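PDB 1O89: probable acrylyl-CoA reductase AcuI from Escherichia coli, which probably catalyses the NADPH-dependent reduction of acrylyl-CoA to propanoyl-CoA. Local coordinates for residues A[172-177]-A[237-242]; A[220-225]-A[246-251]; A[61-66]-A[82-87]; A[24-29]-A[37-42]. All blocks are in the same frame, centred on the assembly; numbering follows the deposited sequence.

Contact 1 of 4, residues A[172-177]-A[237-242]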
loop_
_atom_site.group_PDB
_atom_site.type_symbol
_atom_site.label_atom_id
_atom_site.label_comp_id
_atom_site.label_asym_id
_atom_site.label_seq_id
_atom_site.Cartn_x
_atom_site.Cartn_y
_atom_site.Cartn_z
ATOM N N VAL A 172 1.454 -5.895 14.935
ATOM C CA VAL A 172 1.137 -4.783 15.818
ATOM C C VAL A 172 -0.221 -4.149 15.476
ATOM O O VAL A 172 -0.495 -3.841 14.320
ATOM C CB VAL A 172 2.271 -3.714 15.843
ATOM C CG1 VAL A 172 2.424 -2.984 14.502
ATOM C CG2 VAL A 172 2.057 -2.731 16.983
ATOM N N VAL A 173 -1.063 -3.968 16.490
ATOM C CA VAL A 173 -2.334 -3.258 16.349
ATOM C C VAL A 173 -2.275 -1.949 17.139
ATOM O O VAL A 173 -2.038 -1.966 18.345
ATOM C CB VAL A 173 -3.498 -4.093 16.863
ATOM C CG1 VAL A 173 -4.814 -3.335 16.684
ATOM C CG2 VAL A 173 -3.540 -5.449 16.153
ATOM N N THR A 174 -2.470 -0.818 16.470
ATOM C CA THR A 174 -2.478 0.461 17.161
ATOM C C THR A 174 -3.915 0.854 17.558
ATOM O O THR A 174 -4.889 0.265 17.067
ATOM C CB THR A 174 -1.794 1.534 16.312
ATOM O OG1 THR A 174 -2.544 1.758 15.121
ATOM C CG2 THR A 174 -0.410 1.064 15.811
ATOM N N GLY A 175 -4.033 1.805 18.479
ATOM C CA GLY A 175 -5.318 2.181 19.072
ATOM C C GLY A 175 -6.114 0.959 19.513
ATOM O O GLY A 175 -7.325 0.870 19.316
ATOM N N ALA A 176 -5.417 0.013 20.125
ATOM C CA ALA A 176 -5.942 -1.328 20.353
ATOM C C ALA A 176 -7.084 -1.444 21.386
ATOM O O ALA A 176 -7.734 -2.484 21.466
ATOM C CB ALA A 176 -4.781 -2.271 20.722
ATOM N N SER A 177 -7.330 -0.399 22.168
ATOM C CA SER A 177 -8.446 -0.425 23.117
ATOM C C SER A 177 -9.743 0.118 22.511
ATOM O O SER A 177 -10.804 -0.051 23.091
ATOM C CB SER A 177 -8.098 0.323 24.413
ATOM O OG SER A 177 -7.931 1.713 24.202
ATOM N N ILE A 237 -2.053 -3.410 11.873
ATOM C CA ILE A 237 -3.377 -2.855 11.681
ATOM C C ILE A 237 -3.366 -1.541 12.428
ATOM O O ILE A 237 -3.304 -1.532 13.662
ATOM C CB ILE A 237 -4.475 -3.821 12.219
ATOM C CG1 ILE A 237 -4.551 -5.055 11.330
ATOM C CG2 ILE A 237 -5.834 -3.135 12.272
ATOM C CD1 ILE A 237 -5.583 -6.075 11.711
ATOM N N ASP A 238 -3.429 -0.429 11.696
ATOM C CA ASP A 238 -3.339 0.888 12.324
ATOM C C ASP A 238 -4.660 1.640 12.307
ATOM O O ASP A 238 -5.310 1.732 11.273
ATOM C CB ASP A 238 -2.279 1.721 11.630
ATOM C CG ASP A 238 -2.244 3.121 12.134
ATOM O OD1 ASP A 238 -1.882 3.325 13.323
ATOM O OD2 ASP A 238 -2.604 4.080 11.419
ATOM N N THR A 239 -5.035 2.183 13.467
ATOM C CA THR A 239 -6.272 2.935 13.638
ATOM C C THR A 239 -5.999 4.397 13.965
ATOM O O THR A 239 -6.935 5.152 14.130
ATOM C CB THR A 239 -7.146 2.317 14.757
ATOM O OG1 THR A 239 -6.455 2.358 16.015
ATOM C CG2 THR A 239 -7.405 0.818 14.520
ATOM N N VAL A 240 -4.730 4.799 14.034
ATOM C CA VAL A 240 -4.368 6.104 14.593
ATOM C C VAL A 240 -3.781 7.074 13.573
ATOM O O VAL A 240 -4.024 8.264 13.649
ATOM C CB VAL A 240 -3.496 5.986 15.914
ATOM C CG1 VAL A 240 -2.823 4.655 16.040
ATOM C CG2 VAL A 240 -2.483 7.146 16.088
ATOM N N GLY A 241 -3.031 6.581 12.608
ATOM C CA GLY A 241 -2.508 7.438 11.575
ATOM C C GLY A 241 -1.412 8.316 12.133
ATOM O O GLY A 241 -0.813 8.003 13.173
ATOM N N ASP A 242 -1.139 9.409 11.429
ATOM C CA ASP A 242 -0.218 10.440 11.916
ATOM C C ASP A 242 1.172 9.834 12.158
ATOM O O ASP A 242 1.631 9.040 11.344
ATOM C CB ASP A 242 -0.810 11.110 13.165
ATOM C CG ASP A 242 -0.197 12.467 13.453
ATOM O OD1 ASP A 242 -0.277 13.362 12.585
ATOM O OD2 ASP A 242 0.380 12.729 14.526
#
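Thr174 meets Asp238, Thr239 and Val240 just where two parallel strands run out, and its side chain is the busiest of the contact. With chi1 at 65°, OG1 sits between the backbone N and the carbonyl carbon, turned toward segment 237-242. There Thr174 OG1 accepts from the amide N of Thr239 at 3.0 Å and donates to the Asp238 carboxylate. The separation of Thr174 OG1 and Asp238 OD1, 2.5 Å, is very short and its exact value doubtful. The Asp238 carboxylate comes up from its own strand with CG anti to the backbone N (chi1 174°). Asp238 OD2 accepts from Gly241 N on the syn lone pair at 2.8 Å, an Asx motif just after the strand. Val240 CG1 lies against Thr174 CB. Thr239 OG1 returns the grip, donating to Thr174 O at 2.8 Å from well above the carbonyl plane. A valine at Thr174 would probably leave Asp238 OD1 and the Thr239 amide without the hydroxyl they share. Upstream, Ile237 N bonds to Val172 O at 2.9 Å and Thr174 N to Ile237 O at 3.0 Å, the regular parallel pattern. The two strands are the central neighbours of a Rossmann sheet, and the turn after Thr174 leads into Ser177 of the NADP(+) site. Helices 179-190 and 139-161 cover the face bearing Ile237, helix 242-250 packs against Val172, Thr174 and Asp238, and strand 195-199 flanks 170-173.

Contact 2 of 4, residues A[220-225]-A[246-251]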
loop_
_atom_site.group_PDB
_atom_site.type_symbol
_atom_site.label_atom_id
_atom_site.label_comp_id
_atom_site.label_asym_id
_atom_site.label_seq_id
_atom_site.Cartn_x
_atom_site.Cartn_y
_atom_site.Cartn_z
ATOM N N ASP A 220 3.227 6.372 23.465
ATOM C CA ASP A 220 4.283 7.384 23.565
ATOM C C ASP A 220 5.582 6.978 22.865
ATOM O O ASP A 220 6.346 7.846 22.436
ATOM C CB ASP A 220 4.573 7.715 25.040
ATOM C CG ASP A 220 3.406 8.410 25.722
ATOM O OD1 ASP A 220 2.418 8.727 25.024
ATOM O OD2 ASP A 220 3.374 8.678 26.947
ATOM N N GLU A 221 5.823 5.668 22.753
ATOM C CA GLU A 221 7.014 5.135 22.081
ATOM C C GLU A 221 6.868 5.157 20.560
ATOM O O GLU A 221 7.842 4.941 19.842
ATOM C CB GLU A 221 7.290 3.693 22.524
ATOM C CG GLU A 221 7.839 3.534 23.935
ATOM C CD GLU A 221 7.870 2.085 24.405
ATOM O OE1 GLU A 221 7.587 1.181 23.584
ATOM O OE2 GLU A 221 8.177 1.848 25.597
ATOM N N PHE A 222 5.654 5.402 20.079
ATOM C CA PHE A 222 5.363 5.441 18.650
ATOM C C PHE A 222 5.163 6.878 18.178
ATOM O O PHE A 222 4.079 7.258 17.741
ATOM C CB PHE A 222 4.129 4.581 18.352
ATOM C CG PHE A 222 4.377 3.112 18.515
ATOM C CD1 PHE A 222 4.349 2.530 19.769
ATOM C CD2 PHE A 222 4.667 2.322 17.415
ATOM C CE1 PHE A 222 4.595 1.181 19.928
ATOM C CE2 PHE A 222 4.906 0.967 17.558
ATOM C CZ PHE A 222 4.873 0.394 18.817
ATOM N N ALA A 223 6.226 7.673 18.283
ATOM C CA ALA A 223 6.187 9.087 17.915
ATOM C C ALA A 223 7.195 9.354 16.794
ATOM O O ALA A 223 7.023 8.847 15.679
ATOM C CB ALA A 223 6.449 9.956 19.135
ATOM N N GLU A 224 8.245 10.116 17.067
ATOM C CA GLU A 224 9.228 10.410 16.033
ATOM C C GLU A 224 9.870 9.097 15.580
ATOM O O GLU A 224 9.949 8.118 16.343
ATOM C CB GLU A 224 10.292 11.425 16.512
ATOM C CG GLU A 224 10.472 12.637 15.591
ATOM C CD GLU A 224 11.932 13.012 15.353
ATOM O OE1 GLU A 224 12.588 12.387 14.486
ATOM O OE2 GLU A 224 12.430 13.946 16.022
ATOM N N SER A 225 10.273 9.075 14.318
ATOM C CA SER A 225 10.905 7.913 13.732
ATOM C C SER A 225 11.888 8.346 12.655
ATOM O O SER A 225 11.698 9.365 11.988
ATOM C CB SER A 225 9.836 7.004 13.125
ATOM O OG SER A 225 9.490 7.435 11.823
ATOM N N ALA A 246 3.468 6.377 10.870
ATOM C CA ALA A 246 4.798 6.607 10.290
ATOM C C ALA A 246 5.850 5.709 10.960
ATOM O O ALA A 246 6.661 5.090 10.283
ATOM C CB ALA A 246 5.202 8.102 10.399
ATOM N N LYS A 247 5.806 5.606 12.283
ATOM C CA LYS A 247 6.758 4.774 13.020
ATOM C C LYS A 247 6.619 3.300 12.623
ATOM O O LYS A 247 7.611 2.639 12.330
ATOM C CB LYS A 247 6.544 4.947 14.525
ATOM C CG LYS A 247 7.466 4.104 15.414
ATOM C CD LYS A 247 8.803 4.755 15.625
ATOM C CE LYS A 247 9.337 4.489 17.019
ATOM N NZ LYS A 247 10.767 4.760 17.073
ATOM N N VAL A 248 5.387 2.809 12.614
ATOM C CA VAL A 248 5.081 1.416 12.300
ATOM C C VAL A 248 5.600 1.028 10.914
ATOM O O VAL A 248 6.111 -0.073 10.728
ATOM C CB VAL A 248 3.552 1.162 12.356
ATOM C CG1 VAL A 248 3.176 -0.184 11.721
ATOM C CG2 VAL A 248 3.031 1.236 13.784
ATOM N N LEU A 249 5.460 1.937 9.952
ATOM C CA LEU A 249 5.936 1.708 8.592
ATOM C C LEU A 249 7.450 1.544 8.528
ATOM O O LEU A 249 7.944 0.687 7.819
ATOM C CB LEU A 249 5.508 2.850 7.667
ATOM C CG LEU A 249 4.062 2.808 7.177
ATOM C CD1 LEU A 249 3.669 4.173 6.644
ATOM C CD2 LEU A 249 3.860 1.716 6.119
ATOM N N ALA A 250 8.178 2.375 9.272
ATOM C CA ALA A 250 9.630 2.289 9.327
ATOM C C ALA A 250 10.112 1.034 10.071
ATOM O O ALA A 250 11.272 0.644 9.942
ATOM C CB ALA A 250 10.193 3.526 9.970
ATOM N N GLN A 251 9.210 0.401 10.825
ATOM C CA GLN A 251 9.496 -0.840 11.560
ATOM C C GLN A 251 9.027 -2.113 10.840
ATOM O O GLN A 251 9.233 -3.206 11.343
ATOM C CB GLN A 251 8.833 -0.805 12.946
ATOM C CG GLN A 251 9.445 0.170 13.920
ATOM C CD GLN A 251 8.699 0.223 15.246
ATOM O OE1 GLN A 251 7.470 0.045 15.305
ATOM N NE2 GLN A 251 9.427 0.491 16.302
#
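Lys247 lays its aliphatic stem across Phe222 and Ser225, the chain bending at chi2 and chi3 to follow the 220-225 turn. Lys247 CG lies 3.9 Å from Phe222 CD2, and the two side chains cross at about a right angle. Farther out, Lys247 CD touches Ser225 CB at 3.5 Å. Lys247 CE comes within 3.2 Å of Glu221 O. The turn thus wraps round the lysine, with the carbonyl oxygens of Glu221 and Glu224 both near its outer end. The ammonium group forms a salt bridge with Glu229, farther along the same connection between strands.

Phe222 reaches the helix through the CD2-CE2 side of its ring, met obliquely. Phe222 CD2 rests against Val248 CG2, while Phe222 CE2 lies 3.5 Å from Gln251 OE1. The Gln251 amide plane stands almost square to the ring, 89° away, and its OE1 is already engaged by the indole NE1 of Trp233. Chi1 of Phe222 at -70° puts CG anti to the carbonyl carbon and swings the ring over toward the C-terminal turn of helix 242-250.

This is packing between a loop and the helix after strand 233-238, within the nucleotide-binding half and close to Arg219 of the NADP(+) site. No hydrogen bond spans the two segments: they meet by van der Waals packing of lysine methylenes and the phenylalanine ring, while Lys247 NZ and Gln251 OE1 spend their bonds on Glu229 and Trp233.

Contact 3 of 4, residues A[61-66]-A[82-87]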
loop_
_atom_site.group_PDB
_atom_site.type_symbol
_atom_site.label_atom_id
_atom_site.label_comp_id
_atom_site.label_asym_id
_atom_site.label_seq_id
_atom_site.Cartn_x
_atom_site.Cartn_y
_atom_site.Cartn_z
ATOM N N ASN A 61 -21.957 4.415 17.817
ATOM C CA ASN A 61 -20.519 4.511 17.458
ATOM C C ASN A 61 -19.975 5.876 17.823
ATOM O O ASN A 61 -20.741 6.789 18.136
ATOM C CB ASN A 61 -20.282 4.266 15.970
ATOM C CG ASN A 61 -20.268 2.795 15.623
ATOM O OD1 ASN A 61 -19.258 2.120 15.830
ATOM N ND2 ASN A 61 -21.381 2.290 15.091
ATOM N N TYR A 62 -18.655 6.021 17.794
ATOM C CA TYR A 62 -18.045 7.300 18.135
ATOM C C TYR A 62 -18.549 8.397 17.189
ATOM O O TYR A 62 -18.834 9.509 17.626
ATOM C CB TYR A 62 -16.507 7.206 18.127
ATOM C CG TYR A 62 -15.813 8.387 18.762
ATOM C CD1 TYR A 62 -16.101 8.769 20.074
ATOM C CD2 TYR A 62 -14.858 9.122 18.061
ATOM C CE1 TYR A 62 -15.457 9.855 20.675
ATOM C CE2 TYR A 62 -14.204 10.219 18.655
ATOM C CZ TYR A 62 -14.517 10.574 19.961
ATOM O OH TYR A 62 -13.898 11.645 20.553
ATOM N N LYS A 63 -18.684 8.070 15.903
ATOM C CA LYS A 63 -19.215 9.019 14.909
ATOM C C LYS A 63 -20.594 9.553 15.322
ATOM O O LYS A 63 -20.846 10.756 15.224
ATOM C CB LYS A 63 -19.316 8.366 13.518
ATOM C CG LYS A 63 -17.967 8.077 12.837
ATOM C CD LYS A 63 -17.967 8.426 11.325
ATOM C CE LYS A 63 -18.422 7.237 10.446
ATOM N NZ LYS A 63 -18.175 7.456 8.971
ATOM N N ASP A 64 -21.465 8.642 15.781
ATOM C CA ASP A 64 -22.820 8.980 16.241
ATOM C C ASP A 64 -22.818 9.832 17.505
ATOM O O ASP A 64 -23.703 10.672 17.693
ATOM C CB ASP A 64 -23.642 7.714 16.530
ATOM C CG ASP A 64 -23.709 6.770 15.355
ATOM O OD1 ASP A 64 -24.075 7.226 14.259
ATOM O OD2 ASP A 64 -23.439 5.549 15.426
ATOM N N ALA A 65 -21.838 9.590 18.381
ATOM C CA ALA A 65 -21.693 10.328 19.635
ATOM C C ALA A 65 -21.288 11.785 19.389
ATOM O O ALA A 65 -21.760 12.695 20.076
ATOM C CB ALA A 65 -20.670 9.641 20.524
ATOM N N LEU A 66 -20.409 11.998 18.414
ATOM C CA LEU A 66 -19.992 13.345 18.019
ATOM C C LEU A 66 -21.177 14.094 17.413
ATOM O O LEU A 66 -21.448 15.247 17.770
ATOM C CB LEU A 66 -18.847 13.275 17.000
ATOM C CG LEU A 66 -17.521 12.669 17.494
ATOM C CD1 LEU A 66 -16.708 12.105 16.330
ATOM C CD2 LEU A 66 -16.683 13.673 18.278
ATOM N N PRO A 82 -29.168 10.076 13.079
ATOM C CA PRO A 82 -27.864 9.421 13.150
ATOM C C PRO A 82 -27.995 7.901 13.268
ATOM O O PRO A 82 -29.094 7.350 13.204
ATOM C CB PRO A 82 -27.245 10.018 14.408
ATOM C CG PRO A 82 -28.408 10.347 15.281
ATOM C CD PRO A 82 -29.572 10.636 14.377
ATOM N N GLY A 83 -26.865 7.232 13.426
ATOM C CA GLY A 83 -26.800 5.771 13.501
ATOM C C GLY A 83 -26.220 5.210 12.218
ATOM O O GLY A 83 -26.963 4.925 11.282
ATOM N N ILE A 84 -24.896 5.060 12.165
ATOM C CA ILE A 84 -24.256 4.520 10.971
ATOM C C ILE A 84 -24.476 3.034 10.798
ATOM O O ILE A 84 -24.273 2.518 9.705
ATOM C CB ILE A 84 -22.731 4.849 10.912
ATOM C CG1 ILE A 84 -21.955 4.199 12.070
ATOM C CG2 ILE A 84 -22.520 6.365 10.889
ATOM C CD1 ILE A 84 -20.445 4.456 12.005
ATOM N N ASP A 85 -24.865 2.348 11.868
ATOM C CA ASP A 85 -25.187 0.921 11.813
ATOM C C ASP A 85 -26.642 0.679 12.210
ATOM O O ASP A 85 -27.151 1.329 13.118
ATOM C CB ASP A 85 -24.368 0.137 12.839
ATOM C CG ASP A 85 -22.884 0.298 12.684
ATOM O OD1 ASP A 85 -22.384 0.779 11.632
ATOM O OD2 ASP A 85 -22.129 -0.062 13.615
ATOM N N PHE A 86 -27.313 -0.243 11.537
ATOM C CA PHE A 86 -28.555 -0.785 12.070
ATOM C C PHE A 86 -28.779 -2.221 11.630
ATOM O O PHE A 86 -28.163 -2.693 10.694
ATOM C CB PHE A 86 -29.771 0.105 11.727
ATOM C CG PHE A 86 -30.124 0.165 10.256
ATOM C CD1 PHE A 86 -30.773 -0.883 9.636
ATOM C CD2 PHE A 86 -29.841 1.291 9.513
ATOM C CE1 PHE A 86 -31.111 -0.810 8.289
ATOM C CE2 PHE A 86 -30.188 1.368 8.170
ATOM C CZ PHE A 86 -30.821 0.317 7.565
ATOM N N ALA A 87 -29.665 -2.910 12.333
ATOM C CA ALA A 87 -30.116 -4.233 11.930
ATOM C C ALA A 87 -31.567 -4.388 12.312
ATOM O O ALA A 87 -31.999 -3.870 13.336
ATOM C CB ALA A 87 -29.274 -5.321 12.594
HETATM O O HOH W 1 -24.413 3.191 14.682
#
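Pro82 begins the run past Asp64: Pro82 CB stands 4.2 Å from Asp64 OD1. Gly83 comes next and offers its amide N to Asp64 OD1 at 2.9 Å, approaching from well above the carboxylate plane. With phi 107° and psi 90°, any side chain at Gly83 would collide with the carbonyl O before it. Ile84 adds a second amide, its N reaching Asp64 OD1 at 3.1 Å on the syn lone pair, so two successive N-H groups grip one oxygen. The Ile84 side chain, with CG1 between the backbone N and the carbonyl carbon (chi1 64°), crosses Asn61 at about a right angle. Ile84 CD1 ends 3.8 Å from Lys63 CE, on the stem of a lysine whose amine pairs with Glu113. Asp85 opens strand 85-93, and Asn61 ND2 bonds to Asp85 OD2 at 2.9 Å from above the carboxylate plane, though nearly within the plane of its own amide. Asp85 OD1 is taken by Thr147 of helix 139-161.

Asp64 OD2 accepts Asn61 N on its anti lone pair at 3.0 Å, a bond inside the helix start that steadies the carboxylate while OD1 reaches across. An alanine replacing Asp64 would probably leave the amides of Gly83, Ile84 and Asn61 without this acceptor and open a gap between the helix start and the 82-85 loop. Tyr62, beside Asn61, binds NADP(+). A water accepts from Asn61 ND2 and Asp85 N and donates to Asp64 OD2. Asp64 OD2 and Asp85 OD2 stand 6.0 Å apart, and Asn61 donates to both residues, which probably eases their like charges.

Contact 4 of 4, residues A[24-29]-A[37-42]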
loop_
_atom_site.group_PDB
_atom_site.type_symbol
_atom_site.label_atom_id
_atom_site.label_comp_id
_atom_site.label_asym_id
_atom_site.label_seq_id
_atom_site.Cartn_x
_atom_site.Cartn_y
_atom_site.Cartn_z
ATOM N N ALA A 24 -37.976 8.568 16.244
ATOM C CA ALA A 24 -36.616 8.767 15.764
ATOM C C ALA A 24 -35.916 9.824 16.596
ATOM O O ALA A 24 -36.535 10.819 16.982
ATOM C CB ALA A 24 -36.652 9.198 14.323
ATOM N N LEU A 25 -34.637 9.606 16.888
ATOM C CA LEU A 25 -33.788 10.671 17.398
ATOM C C LEU A 25 -33.375 11.538 16.207
ATOM O O LEU A 25 -32.675 11.073 15.320
ATOM C CB LEU A 25 -32.557 10.121 18.116
ATOM C CG LEU A 25 -31.715 11.197 18.830
ATOM C CD1 LEU A 25 -32.314 11.537 20.173
ATOM C CD2 LEU A 25 -30.265 10.756 18.988
ATOM N N LEU A 26 -33.847 12.783 16.204
ATOM C CA LEU A 26 -33.590 13.750 15.142
ATOM C C LEU A 26 -32.614 14.837 15.614
ATOM O O LEU A 26 -32.795 15.442 16.666
ATOM C CB LEU A 26 -34.912 14.394 14.686
ATOM C CG LEU A 26 -34.932 15.121 13.331
ATOM C CD1 LEU A 26 -34.817 14.131 12.190
ATOM C CD2 LEU A 26 -36.197 15.971 13.159
ATOM N N LEU A 27 -31.574 15.060 14.818
ATOM C CA LEU A 27 -30.616 16.123 15.064
ATOM C C LEU A 27 -30.996 17.315 14.206
ATOM O O LEU A 27 -31.221 17.172 13.014
ATOM C CB LEU A 27 -29.199 15.660 14.721
ATOM C CG LEU A 27 -28.703 14.408 15.450
ATOM C CD1 LEU A 27 -27.198 14.192 15.220
ATOM C CD2 LEU A 27 -29.027 14.480 16.939
ATOM N N GLU A 28 -31.089 18.481 14.830
ATOM C CA GLU A 28 -31.406 19.730 14.140
ATOM C C GLU A 28 -30.380 20.782 14.538
ATOM O O GLU A 28 -29.898 20.770 15.670
ATOM C CB GLU A 28 -32.804 20.206 14.536
ATOM C CG GLU A 28 -33.929 19.347 13.986
ATOM C CD GLU A 28 -35.290 19.700 14.563
ATOM O OE1 GLU A 28 -35.533 19.443 15.767
ATOM O OE2 GLU A 28 -36.124 20.231 13.807
ATOM N N GLN A 29 -30.035 21.682 13.622
ATOM C CA GLN A 29 -29.163 22.804 13.958
ATOM C C GLN A 29 -30.042 24.024 14.202
ATOM O O GLN A 29 -30.533 24.633 13.245
ATOM C CB GLN A 29 -28.148 23.087 12.838
ATOM C CG GLN A 29 -26.754 22.512 13.097
ATOM C CD GLN A 29 -25.668 23.106 12.200
ATOM O OE1 GLN A 29 -24.573 22.546 12.093
ATOM N NE2 GLN A 29 -25.964 24.228 11.563
ATOM N N SER A 37 -33.330 15.424 19.915
ATOM C CA SER A 37 -34.581 15.094 20.597
ATOM C C SER A 37 -35.329 13.965 19.889
ATOM O O SER A 37 -35.217 13.798 18.677
ATOM C CB SER A 37 -35.474 16.331 20.687
ATOM O OG SER A 37 -36.044 16.646 19.431
ATOM N N VAL A 38 -36.102 13.199 20.651
ATOM C CA VAL A 38 -36.909 12.127 20.080
ATOM C C VAL A 38 -38.212 12.726 19.545
ATOM O O VAL A 38 -38.883 13.494 20.225
ATOM C CB VAL A 38 -37.173 10.997 21.112
ATOM C CG1 VAL A 38 -38.221 9.998 20.598
ATOM C CG2 VAL A 38 -35.872 10.282 21.425
ATOM N N GLN A 39 -38.554 12.365 18.318
ATOM C CA GLN A 39 -39.690 12.947 17.615
ATOM C C GLN A 39 -40.467 11.883 16.849
ATOM O O GLN A 39 -39.931 10.831 16.495
ATOM C CB GLN A 39 -39.206 14.030 16.650
ATOM C CG GLN A 39 -39.213 15.419 17.245
ATOM C CD GLN A 39 -38.517 16.435 16.357
ATOM O OE1 GLN A 39 -39.032 16.804 15.294
ATOM N NE2 GLN A 39 -37.344 16.892 16.790
ATOM N N THR A 40 -41.739 12.174 16.606
ATOM C CA THR A 40 -42.596 11.333 15.778
ATOM C C THR A 40 -42.560 11.913 14.374
ATOM O O THR A 40 -42.804 13.099 14.182
ATOM C CB THR A 40 -44.026 11.313 16.355
ATOM O OG1 THR A 40 -44.108 10.319 17.381
ATOM C CG2 THR A 40 -45.056 10.860 15.317
ATOM N N LEU A 41 -42.235 11.078 13.395
ATOM C CA LEU A 41 -42.023 11.528 12.023
ATOM C C LEU A 41 -42.908 10.742 11.072
ATOM O O LEU A 41 -43.030 9.524 11.197
ATOM C CB LEU A 41 -40.558 11.333 11.629
ATOM C CG LEU A 41 -39.524 12.135 12.418
ATOM C CD1 LEU A 41 -38.130 11.729 11.996
ATOM C CD2 LEU A 41 -39.732 13.618 12.215
ATOM N N ASP A 42 -43.504 11.436 10.108
ATOM C CA ASP A 42 -44.348 10.786 9.118
ATOM C C ASP A 42 -43.498 9.934 8.171
ATOM O O ASP A 42 -42.388 10.321 7.788
ATOM C CB ASP A 42 -45.144 11.836 8.336
ATOM C CG ASP A 42 -46.349 11.249 7.625
ATOM O OD1 ASP A 42 -46.155 10.605 6.571
ATOM O OD2 ASP A 42 -47.521 11.377 8.036
#
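Ala24 and Leu41 touch where a beta hairpin opens toward its ends, Ala24 CB to Leu41 CD1 at 3.7 Å. The two strands, 23-28 and 35-40, are antiparallel but strongly twisted, their short axes 116° apart. Ala24 with Gln39 and Leu26 with Ser37 are hydrogen-bonded pairs, and Leu25 with Val38 is the non-hydrogen-bonded pair between them. Four backbone bonds hold this register, among them Leu26 N to Ser37 O at 3.0 Å.

The face bearing Leu26 does most of the work. Leu26, with CG anti to the backbone N (chi1 -163°), spreads its two methyls toward different neighbours. Leu26 CD1 meets Leu41 CD1 at 4.1 Å, so that Leu41, beyond the end of its strand, folds back over both Ala24 and Leu26. Leu26 CD2 lies 3.6 Å from Gln39 OE1, the two side chains slanting across each other. Ile81 flanks Ala24 and Leu26 on this side. On the other face Leu25 CD1 and Val38 CG2 pack at 4.0 Å, and Leu25 also packs the hairpin against helices 62-69 and 324-332.

Gln39 carries the polar part. Gln39 NE2 has two acceptors, both close to the amide plane: Ser37 OG, two residues back on the same strand, at 3.0 Å, and a carboxylate oxygen of Glu28 on the other. The carboxylate and amide planes stand about 51° apart, and Gln39 NE2 meets Glu28 OE1 from above the carboxylate plane, 3.3 Å away.

From the N terminus, contact 4 comes first, closing the short hairpin 23-28/35-40. Contact 3 follows in series, closing the loop between helix 62-69 and strand 85-93; the two meet where Pro82 packs on Leu25 and Leu27. Both lie on one side of the chain's centre. Contacts 1 and 2 lie on the opposite side, in the Rossmann half, and cross along the chain: 172-177, 220-225, 237-242 and 246-251 come in that order. Contact 1 joins two neighbouring sheet strands, contact 2 pins a loop to the helix that follows the second of them, and Val248 touches Val172 and Thr174. Contacts 1 and 3 stay about 10 Å apart at their nearest atoms.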